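Local atomic coordinates of CarG (Serratia, PDB entry 4O7J), a protein that probably contributes to intrinsic resistance to carbapenem antibiotics and resembles lysozyme inhibitors in its structure. Residues His88-Lys96 and Val107-Lys115; Lys96-Val107 and Ser139-Tyr147. One frame throughout, in Å; residues are numbered along the deposited sequence.

Contact 1. Residues His88-Lys96 and Val107-Lys115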
loop_
_atom_site.group_PDB
_atom_site.type_symbol
_atom_site.label_atom_id
_atom_site.label_comp_id
_atom_site.label_asym_id
_atom_site.label_seq_id
_atom_site.Cartn_x
_atom_site.Cartn_y
_atom_site.Cartn_z
ATOM N N HIS A 88 4.530 -9.603 -21.249
ATOM C CA HIS A 88 3.381 -9.336 -20.438
ATOM C C HIS A 88 3.615 -9.942 -19.103
ATOM O O HIS A 88 4.147 -11.044 -19.002
ATOM C CB HIS A 88 2.119 -9.982 -21.003
ATOM C CG HIS A 88 1.736 -9.520 -22.374
ATOM N ND1 HIS A 88 0.763 -8.573 -22.596
ATOM C CD2 HIS A 88 2.155 -9.923 -23.600
ATOM C CE1 HIS A 88 0.599 -8.400 -23.897
ATOM N NE2 HIS A 88 1.428 -9.211 -24.530
ATOM N N TYR A 89 3.169 -9.243 -18.061
ATOM C CA TYR A 89 3.088 -9.765 -16.711
ATOM C C TYR A 89 1.706 -10.179 -16.288
ATOM O O TYR A 89 0.719 -9.582 -16.733
ATOM C CB TYR A 89 3.571 -8.708 -15.724
ATOM C CG TYR A 89 5.086 -8.474 -15.767
ATOM C CD1 TYR A 89 5.656 -7.599 -16.671
ATOM C CD2 TYR A 89 5.903 -9.079 -14.882
ATOM C CE1 TYR A 89 7.062 -7.385 -16.704
ATOM C CE2 TYR A 89 7.274 -8.878 -14.891
ATOM C CZ TYR A 89 7.849 -8.017 -15.819
ATOM O OH TYR A 89 9.217 -7.862 -15.737
ATOM N N TYR A 90 1.656 -11.199 -15.425
ATOM C CA TYR A 90 0.400 -11.778 -14.931
ATOM C C TYR A 90 0.521 -12.002 -13.456
ATOM O O TYR A 90 1.559 -12.466 -12.962
ATOM C CB TYR A 90 0.129 -13.095 -15.571
ATOM C CG TYR A 90 0.118 -13.025 -17.060
ATOM C CD1 TYR A 90 -1.041 -12.642 -17.757
ATOM C CD2 TYR A 90 1.278 -13.223 -17.786
ATOM C CE1 TYR A 90 -1.033 -12.552 -19.120
ATOM C CE2 TYR A 90 1.263 -13.144 -19.166
ATOM C CZ TYR A 90 0.123 -12.796 -19.799
ATOM O OH TYR A 90 0.065 -12.654 -21.179
ATOM N N LEU A 91 -0.435 -11.501 -12.753
ATOM C CA LEU A 91 -0.537 -11.732 -11.326
ATOM C C LEU A 91 -1.479 -12.911 -11.087
ATOM O O LEU A 91 -2.598 -12.900 -11.599
ATOM C CB LEU A 91 -1.057 -10.484 -10.668
ATOM C CG LEU A 91 -1.159 -10.598 -9.138
ATOM C CD1 LEU A 91 0.182 -10.866 -8.434
ATOM C CD2 LEU A 91 -1.782 -9.314 -8.638
ATOM N N VAL A 92 -1.061 -13.876 -10.309
ATOM C CA VAL A 92 -1.793 -15.100 -10.079
ATOM C C VAL A 92 -2.025 -15.317 -8.604
ATOM O O VAL A 92 -1.075 -15.433 -7.810
ATOM C CB VAL A 92 -1.094 -16.298 -10.679
ATOM C CG1 VAL A 92 -2.015 -17.535 -10.542
ATOM C CG2 VAL A 92 -0.795 -16.019 -12.155
ATOM N N THR A 93 -3.302 -15.306 -8.232
ATOM C CA THR A 93 -3.713 -15.515 -6.850
ATOM C C THR A 93 -4.048 -16.985 -6.700
ATOM O O THR A 93 -4.914 -17.496 -7.427
ATOM C CB THR A 93 -4.895 -14.613 -6.411
ATOM O OG1 THR A 93 -4.500 -13.243 -6.510
ATOM C CG2 THR A 93 -5.310 -14.884 -4.955
ATOM N N ALA A 94 -3.376 -17.665 -5.765
ATOM C CA ALA A 94 -3.770 -19.036 -5.399
ATOM C C ALA A 94 -4.587 -18.973 -4.118
ATOM O O ALA A 94 -4.131 -18.377 -3.080
ATOM C CB ALA A 94 -2.554 -19.844 -5.175
ATOM N N ARG A 95 -5.755 -19.615 -4.080
ATOM C CA ARG A 95 -6.571 -19.575 -2.888
ATOM C C ARG A 95 -7.137 -20.980 -2.627
ATOM O O ARG A 95 -7.667 -21.581 -3.541
ATOM C CB ARG A 95 -7.745 -18.571 -3.079
ATOM C CG ARG A 95 -8.640 -18.425 -1.846
ATOM C CD ARG A 95 -9.621 -17.262 -1.895
ATOM N NE ARG A 95 -10.634 -17.545 -2.900
ATOM C CZ ARG A 95 -11.716 -18.326 -2.727
ATOM N NH1 ARG A 95 -12.015 -18.892 -1.563
ATOM N NH2 ARG A 95 -12.521 -18.528 -3.756
ATOM N N LYS A 96 -7.060 -21.440 -1.380
ATOM C CA LYS A 96 -7.818 -22.637 -0.894
ATOM C C LYS A 96 -9.272 -22.320 -0.861
ATOM O O LYS A 96 -9.703 -21.322 -0.232
ATOM C CB LYS A 96 -7.299 -23.094 0.445
ATOM C CG LYS A 96 -5.831 -23.494 0.404
ATOM C CD LYS A 96 -5.339 -24.209 1.628
ATOM C CE LYS A 96 -5.986 -25.576 1.762
ATOM N NZ LYS A 96 -5.553 -26.227 2.963
ATOM N N VAL A 107 -7.650 -25.844 -4.684
ATOM C CA VAL A 107 -7.028 -24.553 -4.753
ATOM C C VAL A 107 -7.452 -23.986 -6.091
ATOM O O VAL A 107 -7.356 -24.709 -7.115
ATOM C CB VAL A 107 -5.456 -24.593 -4.666
ATOM C CG1 VAL A 107 -4.902 -23.190 -4.891
ATOM C CG2 VAL A 107 -4.947 -25.182 -3.380
ATOM N N SER A 108 -7.901 -22.726 -6.128
ATOM C CA SER A 108 -8.143 -21.993 -7.350
ATOM C C SER A 108 -7.001 -21.076 -7.701
ATOM O O SER A 108 -6.331 -20.542 -6.795
ATOM C CB SER A 108 -9.414 -21.133 -7.305
ATOM O OG SER A 108 -9.389 -20.169 -6.326
ATOM N N LEU A 109 -6.836 -20.846 -9.014
ATOM C CA LEU A 109 -5.822 -19.915 -9.514
ATOM C C LEU A 109 -6.470 -18.898 -10.340
ATOM O O LEU A 109 -7.094 -19.258 -11.343
ATOM C CB LEU A 109 -4.750 -20.649 -10.299
ATOM C CG LEU A 109 -3.845 -21.644 -9.572
ATOM C CD1 LEU A 109 -3.248 -22.624 -10.570
ATOM C CD2 LEU A 109 -2.764 -20.970 -8.712
ATOM N N THR A 110 -6.435 -17.635 -9.849
ATOM C CA THR A 110 -7.067 -16.493 -10.522
ATOM C C THR A 110 -5.929 -15.739 -11.181
ATOM O O THR A 110 -4.949 -15.361 -10.529
ATOM C CB THR A 110 -7.844 -15.586 -9.596
ATOM O OG1 THR A 110 -8.732 -16.400 -8.872
ATOM C CG2 THR A 110 -8.581 -14.506 -10.361
ATOM N N ILE A 111 -6.020 -15.624 -12.496
ATOM C CA ILE A 111 -5.035 -14.989 -13.347
ATOM C C ILE A 111 -5.512 -13.604 -13.667
ATOM O O ILE A 111 -6.619 -13.402 -14.269
ATOM C CB ILE A 111 -4.909 -15.766 -14.695
ATOM C CG1 ILE A 111 -4.771 -17.282 -14.508
ATOM C CG2 ILE A 111 -3.831 -15.150 -15.568
ATOM C CD1 ILE A 111 -3.534 -17.699 -13.807
ATOM N N TYR A 112 -4.674 -12.619 -13.342
ATOM C CA TYR A 112 -4.983 -11.228 -13.664
ATOM C C TYR A 112 -4.004 -10.706 -14.687
ATOM O O TYR A 112 -2.811 -11.024 -14.643
ATOM C CB TYR A 112 -4.844 -10.333 -12.453
ATOM C CG TYR A 112 -5.796 -10.588 -11.331
ATOM C CD1 TYR A 112 -7.085 -10.012 -11.346
ATOM C CD2 TYR A 112 -5.490 -11.460 -10.327
ATOM C CE1 TYR A 112 -7.982 -10.281 -10.320
ATOM C CE2 TYR A 112 -6.366 -11.740 -9.306
ATOM C CZ TYR A 112 -7.617 -11.147 -9.311
ATOM O OH TYR A 112 -8.467 -11.405 -8.310
ATOM N N ARG A 113 -4.521 -9.902 -15.615
ATOM C CA ARG A 113 -3.673 -9.255 -16.576
ATOM C C ARG A 113 -3.773 -7.748 -16.340
ATOM O O ARG A 113 -4.782 -7.217 -15.782
ATOM C CB ARG A 113 -4.129 -9.651 -18.005
ATOM C CG ARG A 113 -5.433 -8.982 -18.339
ATOM C CD ARG A 113 -5.940 -9.206 -19.738
ATOM N NE ARG A 113 -6.990 -8.212 -19.979
ATOM C CZ ARG A 113 -8.227 -8.281 -19.494
ATOM N NH1 ARG A 113 -8.636 -9.334 -18.757
ATOM N NH2 ARG A 113 -9.074 -7.282 -19.785
ATOM N N PHE A 114 -2.777 -7.038 -16.825
ATOM C CA PHE A 114 -2.727 -5.608 -16.693
ATOM C C PHE A 114 -3.742 -4.923 -17.610
ATOM O O PHE A 114 -3.788 -5.230 -18.815
ATOM C CB PHE A 114 -1.359 -5.120 -16.981
ATOM C CG PHE A 114 -1.204 -3.695 -16.700
ATOM C CD1 PHE A 114 -1.490 -2.735 -17.668
ATOM C CD2 PHE A 114 -0.824 -3.298 -15.422
ATOM C CE1 PHE A 114 -1.382 -1.384 -17.360
ATOM C CE2 PHE A 114 -0.702 -1.986 -15.115
ATOM C CZ PHE A 114 -0.985 -1.020 -16.084
ATOM N N LYS A 115 -4.489 -3.978 -17.073
ATOM C CA LYS A 115 -5.547 -3.275 -17.858
ATOM C C LYS A 115 -5.563 -1.770 -17.588
ATOM O O LYS A 115 -5.609 -1.299 -16.425
ATOM C CB LYS A 115 -6.905 -3.863 -17.580
ATOM C CG LYS A 115 -8.059 -3.182 -18.344
ATOM C CD LYS A 115 -9.390 -3.822 -18.129
ATOM C CE LYS A 115 -10.359 -3.350 -19.214
ATOM N NZ LYS A 115 -11.763 -3.563 -18.770
HETATM O O HOH W 1 -0.655 -8.112 -18.397
HETATM O O HOH W 2 -7.830 -17.904 -6.743
#
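Strands 88-96 and 107-115 form an antiparallel hairpin in which Leu91, Thr93 and Arg95 exchange paired backbone hydrogen bonds with Tyr112, Thr110 and Ser108. The bonds between Thr93 and Thr110 both lie in the carbonyl planes: Thr93 N to Thr110 O is 2.8 Å and Thr110 N to Thr93 O 2.9 Å. Beyond the Leu91-Tyr112 pair a water spans the strands, donating to Tyr89 O and accepting from Phe114 N. Between the bonded pairs lie Val92 with Ile111 and Ala94 with Leu109. Val92 and Ile111 run side by side; Ile111 CD1 reaches both methyls of Val92, 3.6 Å from CG1 and from CG2. Leu109 CD2 bends across toward the other strand, 3.7 Å from Ala94 CB, and also meets Val92 CG1. These are the two inner strands of a four-stranded antiparallel sheet, flanked by strands 78-85 and 126-135, and helix 152-155 packs on the apolar part of this face, Met154 meeting Leu109 and Leu155 meeting Val92 and Ile111. The opposite face carries Leu91, Thr93, Arg95, Ser108, Thr110 and Tyr112. Here the Tyr112 ring lies across Thr93 with its edge to the hydroxyl, CE2 standing 3.7 Å from Thr93 OG1; that hydroxyl is hydrogen-bonded to Asn80, while the ring packs edge-to-face with Trp64. With chi1 at 61°, Ser108 OG sits between its own N and carbonyl carbon and meets a second water at 2.8 Å. The same water donates to Thr93 O and lies 2.8 Å from Thr110 OG1, so it ties two side chains of one strand to a carbonyl of the other. Thr110 OG1 is hydrogen-bonded to Thr133 of the neighbouring strand as well.

Contact 2. Residues Lys96-Val107 and Ser139-Tyr147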
loop_
_atom_site.group_PDB
_atom_site.type_symbol
_atom_site.label_atom_id
_atom_site.label_comp_id
_atom_site.label_asym_id
_atom_site.label_seq_id
_atom_site.Cartn_x
_atom_site.Cartn_y
_atom_site.Cartn_z
ATOM N N LYS A 96 -7.060 -21.440 -1.380
ATOM C CA LYS A 96 -7.818 -22.637 -0.894
ATOM C C LYS A 96 -9.272 -22.320 -0.861
ATOM O O LYS A 96 -9.703 -21.322 -0.232
ATOM C CB LYS A 96 -7.299 -23.094 0.445
ATOM C CG LYS A 96 -5.831 -23.494 0.404
ATOM C CD LYS A 96 -5.339 -24.209 1.628
ATOM C CE LYS A 96 -5.986 -25.576 1.762
ATOM N NZ LYS A 96 -5.553 -26.227 2.963
ATOM N N THR A 97 -10.087 -23.106 -1.566
ATOM C CA THR A 97 -11.504 -22.750 -1.756
ATOM C C THR A 97 -12.511 -23.425 -0.801
ATOM O O THR A 97 -13.633 -22.987 -0.701
ATOM C CB THR A 97 -11.947 -22.992 -3.213
ATOM O OG1 THR A 97 -11.770 -24.350 -3.517
ATOM C CG2 THR A 97 -11.087 -22.143 -4.200
ATOM N N GLU A 98 -12.104 -24.483 -0.109
ATOM C CA GLU A 98 -13.072 -25.274 0.657
ATOM C C GLU A 98 -13.341 -24.552 1.967
ATOM O O GLU A 98 -12.524 -23.789 2.397
ATOM C CB GLU A 98 -12.549 -26.663 0.904
ATOM C CG GLU A 98 -12.099 -27.382 -0.396
ATOM C CD GLU A 98 -12.163 -28.892 -0.316
ATOM O OE1 GLU A 98 -12.931 -29.345 0.600
ATOM O OE2 GLU A 98 -11.489 -29.610 -1.170
ATOM N N GLU A 99 -14.470 -24.814 2.603
ATOM C CA GLU A 99 -14.719 -24.244 3.968
ATOM C C GLU A 99 -13.668 -24.747 4.963
ATOM O O GLU A 99 -13.146 -24.018 5.814
ATOM C CB GLU A 99 -16.132 -24.636 4.412
ATOM C CG GLU A 99 -16.562 -24.080 5.798
ATOM C CD GLU A 99 -15.833 -24.716 6.988
ATOM O OE1 GLU A 99 -15.689 -25.971 6.964
ATOM O OE2 GLU A 99 -15.336 -23.975 7.927
ATOM N N ASP A 100 -13.332 -26.004 4.853
ATOM C CA ASP A 100 -12.304 -26.629 5.734
ATOM C C ASP A 100 -10.922 -26.310 5.167
ATOM O O ASP A 100 -10.291 -27.171 4.530
ATOM C CB ASP A 100 -12.550 -28.157 5.801
ATOM C CG ASP A 100 -11.531 -28.919 6.666
ATOM O OD1 ASP A 100 -10.972 -28.337 7.608
ATOM O OD2 ASP A 100 -11.311 -30.140 6.390
ATOM N N LEU A 101 -10.422 -25.174 5.559
ATOM C CA LEU A 101 -9.171 -24.625 5.120
ATOM C C LEU A 101 -7.953 -25.340 5.688
ATOM O O LEU A 101 -6.801 -25.149 5.211
ATOM C CB LEU A 101 -9.099 -23.134 5.493
ATOM C CG LEU A 101 -10.137 -22.248 4.766
ATOM C CD1 LEU A 101 -10.089 -20.839 5.322
ATOM C CD2 LEU A 101 -9.855 -22.232 3.252
ATOM N N PHE A 102 -8.152 -26.074 6.767
ATOM C CA PHE A 102 -7.045 -26.767 7.397
ATOM C C PHE A 102 -6.613 -28.014 6.621
ATOM O O PHE A 102 -5.442 -28.403 6.648
ATOM C CB PHE A 102 -7.423 -27.148 8.807
ATOM C CG PHE A 102 -6.326 -27.821 9.591
ATOM C CD1 PHE A 102 -5.323 -27.059 10.198
ATOM C CD2 PHE A 102 -6.264 -29.200 9.665
ATOM C CE1 PHE A 102 -4.286 -27.667 10.885
ATOM C CE2 PHE A 102 -5.212 -29.815 10.365
ATOM C CZ PHE A 102 -4.269 -29.038 11.000
ATOM N N ASP A 103 -7.536 -28.695 6.000
ATOM C CA ASP A 103 -7.161 -29.963 5.386
ATOM C C ASP A 103 -6.653 -29.689 3.963
ATOM O O ASP A 103 -6.872 -28.592 3.383
ATOM C CB ASP A 103 -8.319 -30.945 5.342
ATOM C CG ASP A 103 -8.575 -31.610 6.745
ATOM O OD1 ASP A 103 -7.618 -32.230 7.320
ATOM O OD2 ASP A 103 -9.727 -31.476 7.217
ATOM N N VAL A 104 -6.023 -30.715 3.422
ATOM C CA VAL A 104 -5.555 -30.704 2.025
ATOM C C VAL A 104 -6.794 -30.567 1.235
ATOM O O VAL A 104 -7.781 -31.221 1.530
ATOM C CB VAL A 104 -4.836 -31.997 1.679
ATOM C CG1 VAL A 104 -4.643 -32.163 0.158
ATOM C CG2 VAL A 104 -3.549 -32.079 2.434
ATOM N N GLY A 105 -6.791 -29.704 0.246
ATOM C CA GLY A 105 -8.041 -29.384 -0.463
ATOM C C GLY A 105 -7.834 -28.643 -1.790
ATOM O O GLY A 105 -6.701 -28.400 -2.213
ATOM N N LYS A 106 -8.940 -28.286 -2.407
ATOM C CA LYS A 106 -8.899 -27.638 -3.710
ATOM C C LYS A 106 -8.362 -26.224 -3.643
ATOM O O LYS A 106 -8.505 -25.536 -2.626
ATOM C CB LYS A 106 -10.297 -27.551 -4.373
ATOM C CG LYS A 106 -10.823 -28.873 -4.895
ATOM C CD LYS A 106 -12.133 -28.569 -5.642
ATOM C CE LYS A 106 -12.927 -29.825 -5.881
ATOM N NZ LYS A 106 -12.327 -30.616 -6.977
ATOM N N VAL A 107 -7.650 -25.844 -4.684
ATOM C CA VAL A 107 -7.028 -24.553 -4.753
ATOM C C VAL A 107 -7.452 -23.986 -6.091
ATOM O O VAL A 107 -7.356 -24.709 -7.115
ATOM C CB VAL A 107 -5.456 -24.593 -4.666
ATOM C CG1 VAL A 107 -4.902 -23.190 -4.891
ATOM C CG2 VAL A 107 -4.947 -25.182 -3.380
ATOM N N SER A 139 -5.136 -31.496 -5.172
ATOM C CA SER A 139 -5.445 -30.872 -3.901
ATOM C C SER A 139 -4.138 -30.705 -3.078
ATOM O O SER A 139 -3.187 -31.499 -3.221
ATOM C CB SER A 139 -6.485 -31.700 -3.174
ATOM O OG SER A 139 -5.896 -32.932 -2.815
ATOM N N TYR A 140 -4.057 -29.620 -2.298
ATOM C CA TYR A 140 -2.797 -29.199 -1.652
ATOM C C TYR A 140 -3.070 -28.725 -0.240
ATOM O O TYR A 140 -4.142 -28.205 0.046
ATOM C CB TYR A 140 -2.138 -28.012 -2.405
ATOM C CG TYR A 140 -1.693 -28.309 -3.824
ATOM C CD1 TYR A 140 -0.528 -29.033 -4.071
ATOM C CD2 TYR A 140 -2.451 -27.920 -4.890
ATOM C CE1 TYR A 140 -0.079 -29.293 -5.381
ATOM C CE2 TYR A 140 -2.025 -28.160 -6.186
ATOM C CZ TYR A 140 -0.861 -28.871 -6.420
ATOM O OH TYR A 140 -0.493 -29.102 -7.707
ATOM N N GLN A 141 -2.070 -28.836 0.597
ATOM C CA GLN A 141 -2.099 -28.295 1.925
ATOM C C GLN A 141 -1.935 -26.734 1.908
ATOM O O GLN A 141 -2.608 -26.078 2.677
ATOM C CB GLN A 141 -0.999 -28.883 2.770
ATOM C CG GLN A 141 -0.943 -28.381 4.207
ATOM C CD GLN A 141 -2.167 -28.735 4.982
ATOM O OE1 GLN A 141 -2.422 -29.919 5.153
ATOM N NE2 GLN A 141 -2.953 -27.717 5.482
ATOM N N SER A 142 -1.023 -26.229 1.096
ATOM C CA SER A 142 -0.708 -24.805 1.081
ATOM C C SER A 142 -0.958 -24.274 -0.304
ATOM O O SER A 142 -0.687 -24.955 -1.328
ATOM C CB SER A 142 0.777 -24.598 1.512
ATOM O OG SER A 142 1.049 -23.216 1.711
ATOM N N ALA A 143 -1.602 -23.106 -0.392
ATOM C CA ALA A 143 -2.055 -22.573 -1.693
ATOM C C ALA A 143 -0.918 -22.353 -2.674
ATOM O O ALA A 143 -1.083 -22.610 -3.864
ATOM C CB ALA A 143 -2.836 -21.257 -1.500
ATOM N N ASP A 144 0.253 -21.974 -2.169
ATOM C CA ASP A 144 1.417 -21.717 -3.006
ATOM C C ASP A 144 1.922 -23.009 -3.715
ATOM O O ASP A 144 2.592 -22.906 -4.750
ATOM C CB ASP A 144 2.564 -21.128 -2.195
ATOM C CG ASP A 144 2.885 -21.964 -1.003
ATOM O OD1 ASP A 144 1.969 -22.116 -0.173
ATOM O OD2 ASP A 144 3.994 -22.505 -0.923
ATOM N N GLU A 145 1.550 -24.165 -3.193
ATOM C CA GLU A 145 1.936 -25.386 -3.878
ATOM C C GLU A 145 1.324 -25.513 -5.297
ATOM O O GLU A 145 1.898 -26.153 -6.130
ATOM C CB GLU A 145 1.646 -26.595 -3.034
ATOM C CG GLU A 145 2.459 -26.782 -1.768
ATOM C CD GLU A 145 1.896 -27.999 -1.048
ATOM O OE1 GLU A 145 1.074 -27.821 -0.174
ATOM O OE2 GLU A 145 2.165 -29.128 -1.527
ATOM N N ALA A 146 0.158 -24.923 -5.518
ATOM C CA ALA A 146 -0.538 -25.003 -6.779
ATOM C C ALA A 146 0.189 -24.230 -7.890
ATOM O O ALA A 146 -0.096 -24.398 -9.042
ATOM C CB ALA A 146 -1.965 -24.509 -6.655
ATOM N N TYR A 147 1.142 -23.377 -7.541
ATOM C CA TYR A 147 1.862 -22.579 -8.593
ATOM C C TYR A 147 2.720 -23.538 -9.444
ATOM O O TYR A 147 3.122 -23.202 -10.551
ATOM C CB TYR A 147 2.782 -21.502 -7.998
ATOM C CG TYR A 147 2.038 -20.335 -7.425
ATOM C CD1 TYR A 147 1.157 -19.618 -8.199
ATOM C CD2 TYR A 147 2.215 -19.934 -6.143
ATOM C CE1 TYR A 147 0.407 -18.613 -7.695
ATOM C CE2 TYR A 147 1.500 -18.897 -5.638
ATOM C CZ TYR A 147 0.591 -18.221 -6.428
ATOM O OH TYR A 147 -0.062 -17.139 -5.899
HETATM O O HOH W 3 -4.102 -30.904 7.159
#
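Gln141 grips the loop 96-107 with both its side chain and its backbone. Its chain leaves extended, CG opposite the backbone N, then turns at chi2 (63°) and brings NE2 to 2.8 Å from Phe102 O. The bond is straight at nitrogen and lies in the amide plane, though it arrives above the plane of the Phe102 carbonyl. A water completes the bridge by donating to both Phe102 O and Gln141 OE1. Gln141 O takes a hydrogen bond from Lys96 NZ at 3.0 Å; the same ammonium reaches Leu101 O at 2.8 Å and Asp103 O at 2.7 Å, so three carbonyls hold the bent lysine and probably stabilise its charge. Val104 crosses Gln141 at about a right angle, with CG2 3.7 Å from OE1, while CG1 lies against Ser139 OG at 3.3 Å. Next to it, Gly105 and Tyr140 make a single antiparallel bridge with two backbone hydrogen bonds, which pins the long hairpin loop to the residues leading into the 3-10 segment that begins at Ala143. The two methyls of Val107 part: CG1 packs on Ala146 CB of that segment at 3.7 Å, and CG2 meets the edge of the Tyr140 ring, 4.0 Å from CD2. One face of this ring is covered by the Glu145-Ala146 backbone, and its hydroxyl is hydrogen-bonded to Glu149.

In the fold
Contact 2 closes the end of the hairpin described in contact 1: Lys96 and Val107 belong to both, and residues 97-106 form the loop joining its strands. The two centres are about 16 Å apart. Tyr147, in the 3-10 segment, reaches back to the sheet, its OH 2.8 Å from Val92 O in a probable hydrogen bond, and Ala143 O packs on Ala94 CB. The bound sodium lies at the other end of contact 1, about 7 Å from the side chain of Phe114, and is held by Asp14, Asn16, Asp18, Leu20 and Asp22, whose first four members have the alternate spacing of an EF-hand loop.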